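Local coordinates for putative CRISPR-associated endoribonuclease-like protein Cas6 (Pyrococcus furiosus, PDB 3UFC) that binds crRNA and is a putative endoribonuclease-like Cas6 paralogue of the CRISPR adaptive immune system directed against mobile genetic elements, at residues Ile188-Thr193 against Arg203-Val208. Residues are numbered along the deposited sequence; the frame is centred on the assembly and turned at random.
Sequences IKFKPT and RGSLMV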
ATOM      1  N   ILE A 188      -8.537 -13.162  10.613  1.00 38.20           N
ATOM      2  CA  ILE A 188      -7.930 -14.481  10.688  1.00 37.10           C
ATOM      3  C   ILE A 188      -6.593 -14.366  11.422  1.00 38.29           C
ATOM      4  O   ILE A 188      -6.309 -15.149  12.324  1.00 38.19           O
ATOM      5  CB  ILE A 188      -7.710 -15.073   9.285  1.00 37.41           C
ATOM      6  CG1 ILE A 188      -9.066 -15.292   8.602  1.00 35.50           C
ATOM      7  CG2 ILE A 188      -6.943 -16.384   9.386  1.00 36.10           C
ATOM      8  CD1 ILE A 188      -8.964 -15.814   7.187  1.00 37.50           C
ATOM      9  N   LYS A 189      -5.784 -13.382  11.034  1.00 37.82           N
ATOM     10  CA  LYS A 189      -4.484 -13.141  11.664  1.00 38.47           C
ATOM     11  C   LYS A 189      -4.316 -11.634  11.836  1.00 38.03           C
ATOM     12  O   LYS A 189      -4.818 -10.857  11.026  1.00 35.97           O
ATOM     13  CB  LYS A 189      -3.345 -13.682  10.794  1.00 40.56           C
ATOM     14  CG  LYS A 189      -3.396 -15.180  10.520  1.00 45.11           C
ATOM     15  CD  LYS A 189      -2.240 -15.602   9.617  1.00 47.86           C
ATOM     16  CE  LYS A 189      -2.328 -17.072   9.231  1.00 50.81           C
ATOM     17  NZ  LYS A 189      -2.270 -17.972  10.417  1.00 53.20           N
ATOM     18  N   PHE A 190      -3.601 -11.218  12.878  1.00 36.60           N
ATOM     19  CA  PHE A 190      -3.414  -9.795  13.129  1.00 36.59           C
ATOM     20  C   PHE A 190      -2.183  -9.428  13.950  1.00 37.80           C
ATOM     21  O   PHE A 190      -1.821 -10.122  14.899  1.00 39.09           O
ATOM     22  CB  PHE A 190      -4.652  -9.233  13.837  1.00 35.81           C
ATOM     23  CG  PHE A 190      -4.440  -7.872  14.446  1.00 35.68           C
ATOM     24  CD1 PHE A 190      -4.431  -6.733  13.652  1.00 33.99           C
ATOM     25  CD2 PHE A 190      -4.216  -7.737  15.812  1.00 34.97           C
ATOM     26  CE1 PHE A 190      -4.202  -5.478  14.208  1.00 35.79           C
ATOM     27  CE2 PHE A 190      -3.984  -6.490  16.381  1.00 36.45           C
ATOM     28  CZ  PHE A 190      -3.976  -5.355  15.578  1.00 36.53           C
ATOM     29  N   LYS A 191      -1.553  -8.319  13.574  1.00 38.87           N
ATOM     30  CA  LYS A 191      -0.401  -7.785  14.290  1.00 38.64           C
ATOM     31  C   LYS A 191      -0.342  -6.289  13.986  1.00 37.77           C
ATOM     32  O   LYS A 191      -0.343  -5.880  12.820  1.00 35.15           O
ATOM     33  CB  LYS A 191       0.899  -8.475  13.864  1.00 41.82           C
ATOM     34  CG  LYS A 191       1.341  -8.190  12.446  1.00 46.24           C
ATOM     35  CD  LYS A 191       2.764  -7.647  12.414  1.00 49.66           C
ATOM     36  CE  LYS A 191       3.787  -8.676  12.870  1.00 50.13           C
ATOM     37  NZ  LYS A 191       3.620  -9.063  14.295  1.00 51.19           N
ATOM     38  N   PRO A 192      -0.315  -5.450  15.038  1.00 36.43           N
ATOM     39  CA  PRO A 192      -0.262  -3.995  14.882  1.00 34.89           C
ATOM     40  C   PRO A 192       1.093  -3.527  14.384  1.00 34.57           C
ATOM     41  O   PRO A 192       2.101  -4.208  14.569  1.00 33.51           O
ATOM     42  CB  PRO A 192      -0.554  -3.493  16.291  1.00 36.35           C
ATOM     43  CG  PRO A 192       0.127  -4.524  17.133  1.00 36.65           C
ATOM     44  CD  PRO A 192      -0.311  -5.816  16.466  1.00 36.46           C
ATOM     45  N   THR A 193       1.112  -2.361  13.750  1.00 32.26           N
ATOM     46  CA  THR A 193       2.356  -1.813  13.242  1.00 31.42           C
ATOM     47  C   THR A 193       2.365  -0.305  13.440  1.00 29.77           C
ATOM     48  O   THR A 193       1.313   0.324  13.559  1.00 29.50           O
ATOM     49  CB  THR A 193       2.535  -2.123  11.744  1.00 33.96           C
ATOM     50  OG1 THR A 193       3.881  -1.821  11.357  1.00 39.02           O
ATOM     51  CG2 THR A 193       1.579  -1.285  10.907  1.00 31.17           C
ATOM     52  N   ARG A 203      -0.331   4.332  12.436  1.00 27.23           N
ATOM     53  CA  ARG A 203      -0.499   2.988  12.962  1.00 28.19           C
ATOM     54  C   ARG A 203      -1.506   2.234  12.114  1.00 26.71           C
ATOM     55  O   ARG A 203      -2.563   2.761  11.770  1.00 25.81           O
ATOM     56  CB  ARG A 203      -0.966   3.042  14.418  1.00 31.68           C
ATOM     57  CG  ARG A 203       0.125   3.469  15.390  1.00 37.24           C
ATOM     58  CD  ARG A 203      -0.463   3.826  16.745  1.00 42.52           C
ATOM     59  NE  ARG A 203      -0.302   5.250  17.016  1.00 47.07           N
ATOM     60  CZ  ARG A 203       0.851   5.815  17.358  1.00 46.82           C
ATOM     61  NH1 ARG A 203       1.939   5.072  17.480  1.00 49.24           N
ATOM     62  NH2 ARG A 203       0.919   7.123  17.554  1.00 46.97           N
ATOM     63  N   GLY A 204      -1.160   1.000  11.769  1.00 26.88           N
ATOM     64  CA  GLY A 204      -2.041   0.192  10.947  1.00 25.51           C
ATOM     65  C   GLY A 204      -2.004  -1.271  11.335  1.00 27.90           C
ATOM     66  O   GLY A 204      -1.407  -1.654  12.349  1.00 28.94           O
ATOM     67  N   SER A 205      -2.624  -2.102  10.510  1.00 26.28           N
ATOM     68  CA  SER A 205      -2.688  -3.518  10.792  1.00 26.26           C
ATOM     69  C   SER A 205      -2.167  -4.404   9.670  1.00 26.31           C
ATOM     70  O   SER A 205      -2.566  -4.262   8.513  1.00 23.73           O
ATOM     71  CB  SER A 205      -4.138  -3.916  11.081  1.00 28.64           C
ATOM     72  OG  SER A 205      -4.721  -3.081  12.069  1.00 31.84           O
ATOM     73  N   LEU A 206      -1.250  -5.301  10.014  1.00 26.57           N
ATOM     74  CA  LEU A 206      -0.770  -6.277   9.051  1.00 28.52           C
ATOM     75  C   LEU A 206      -1.818  -7.339   9.362  1.00 28.29           C
ATOM     76  O   LEU A 206      -2.021  -7.682  10.526  1.00 30.88           O
ATOM     77  CB  LEU A 206       0.642  -6.751   9.406  1.00 29.57           C
ATOM     78  CG  LEU A 206       1.738  -5.767   8.974  1.00 30.93           C
ATOM     79  CD1 LEU A 206       3.112  -6.250   9.435  1.00 34.35           C
ATOM     80  CD2 LEU A 206       1.713  -5.627   7.455  1.00 30.91           C
ATOM     81  N   MET A 207      -2.514  -7.841   8.356  1.00 27.24           N
ATOM     82  CA  MET A 207      -3.562  -8.799   8.660  1.00 27.96           C
ATOM     83  C   MET A 207      -4.005  -9.705   7.529  1.00 27.27           C
ATOM     84  O   MET A 207      -3.779  -9.430   6.352  1.00 25.57           O
ATOM     85  CB  MET A 207      -4.789  -8.031   9.186  1.00 29.21           C
ATOM     86  CG  MET A 207      -5.301  -6.942   8.218  1.00 30.15           C
ATOM     87  SD  MET A 207      -6.514  -5.728   8.902  1.00 31.15           S
ATOM     88  CE  MET A 207      -8.045  -6.623   8.724  1.00 28.66           C
ATOM     89  N   VAL A 208      -4.630 -10.808   7.921  1.00 27.94           N
ATOM     90  CA  VAL A 208      -5.195 -11.758   6.982  1.00 28.01           C
ATOM     91  C   VAL A 208      -6.659 -11.737   7.397  1.00 28.65           C
ATOM     92  O   VAL A 208      -6.974 -11.882   8.582  1.00 30.67           O
ATOM     93  CB  VAL A 208      -4.617 -13.181   7.163  1.00 28.57           C
ATOM     94  CG1 VAL A 208      -5.370 -14.161   6.270  1.00 27.41           C
ATOM     95  CG2 VAL A 208      -3.134 -13.187   6.816  1.00 26.26           C
TER
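Where strands 189-193 and 203-208 run antiparallel, K189, K191 and T193 share one face with L206 and V208, while F190 and P192 share the other with S205 and M207. On the first face, K191 and L206 form a hydrogen-bonded pair and lie alongside each other, pointing the same way. CG of K191 takes the crowded position between backbone N and carbonyl carbon (chi1 68°), and the chain then bends repeatedly, so that its methylenes rub along the leucine. Packing is tight here: K191 CD sits 3.3 Å from L206 CD1. At the next pair on this face, two residues along, K189 lays its aliphatic part beside V208, K189 CD meeting V208 CG2 at 3.8 Å, before the amino end departs from the valine. T193 brings CG2 to 3.3 Å from the carbonyl O of G204, which has no side chain on this face.

The opposite face works differently. F190, its CG anti to the backbone N (chi1 166°), leads its ring along its strand, away from its direct partner M207, and presents an edge to S205: F190 CE1 is 3.3 Å from S205 OG, and S205 CB lies in the ring plane. P192 N lies on one side of the ring, above its rim. M207 instead turns away, onto I185 and L187.

At the far end V208 O is gripped twice, by I188 N at 2.9 Å and by K189 N at 3.1 Å, the latter on a lone pair. I188 crosses V208 obliquely, touching CG1 with CB. Two residues facing one make a classic beta bulge, where the chain turns a corner at I188, in the beta hairpin whose first strand, 183-197, is outermost in the C-terminal four-stranded sheet of this ferredoxin-like Cas6 fold.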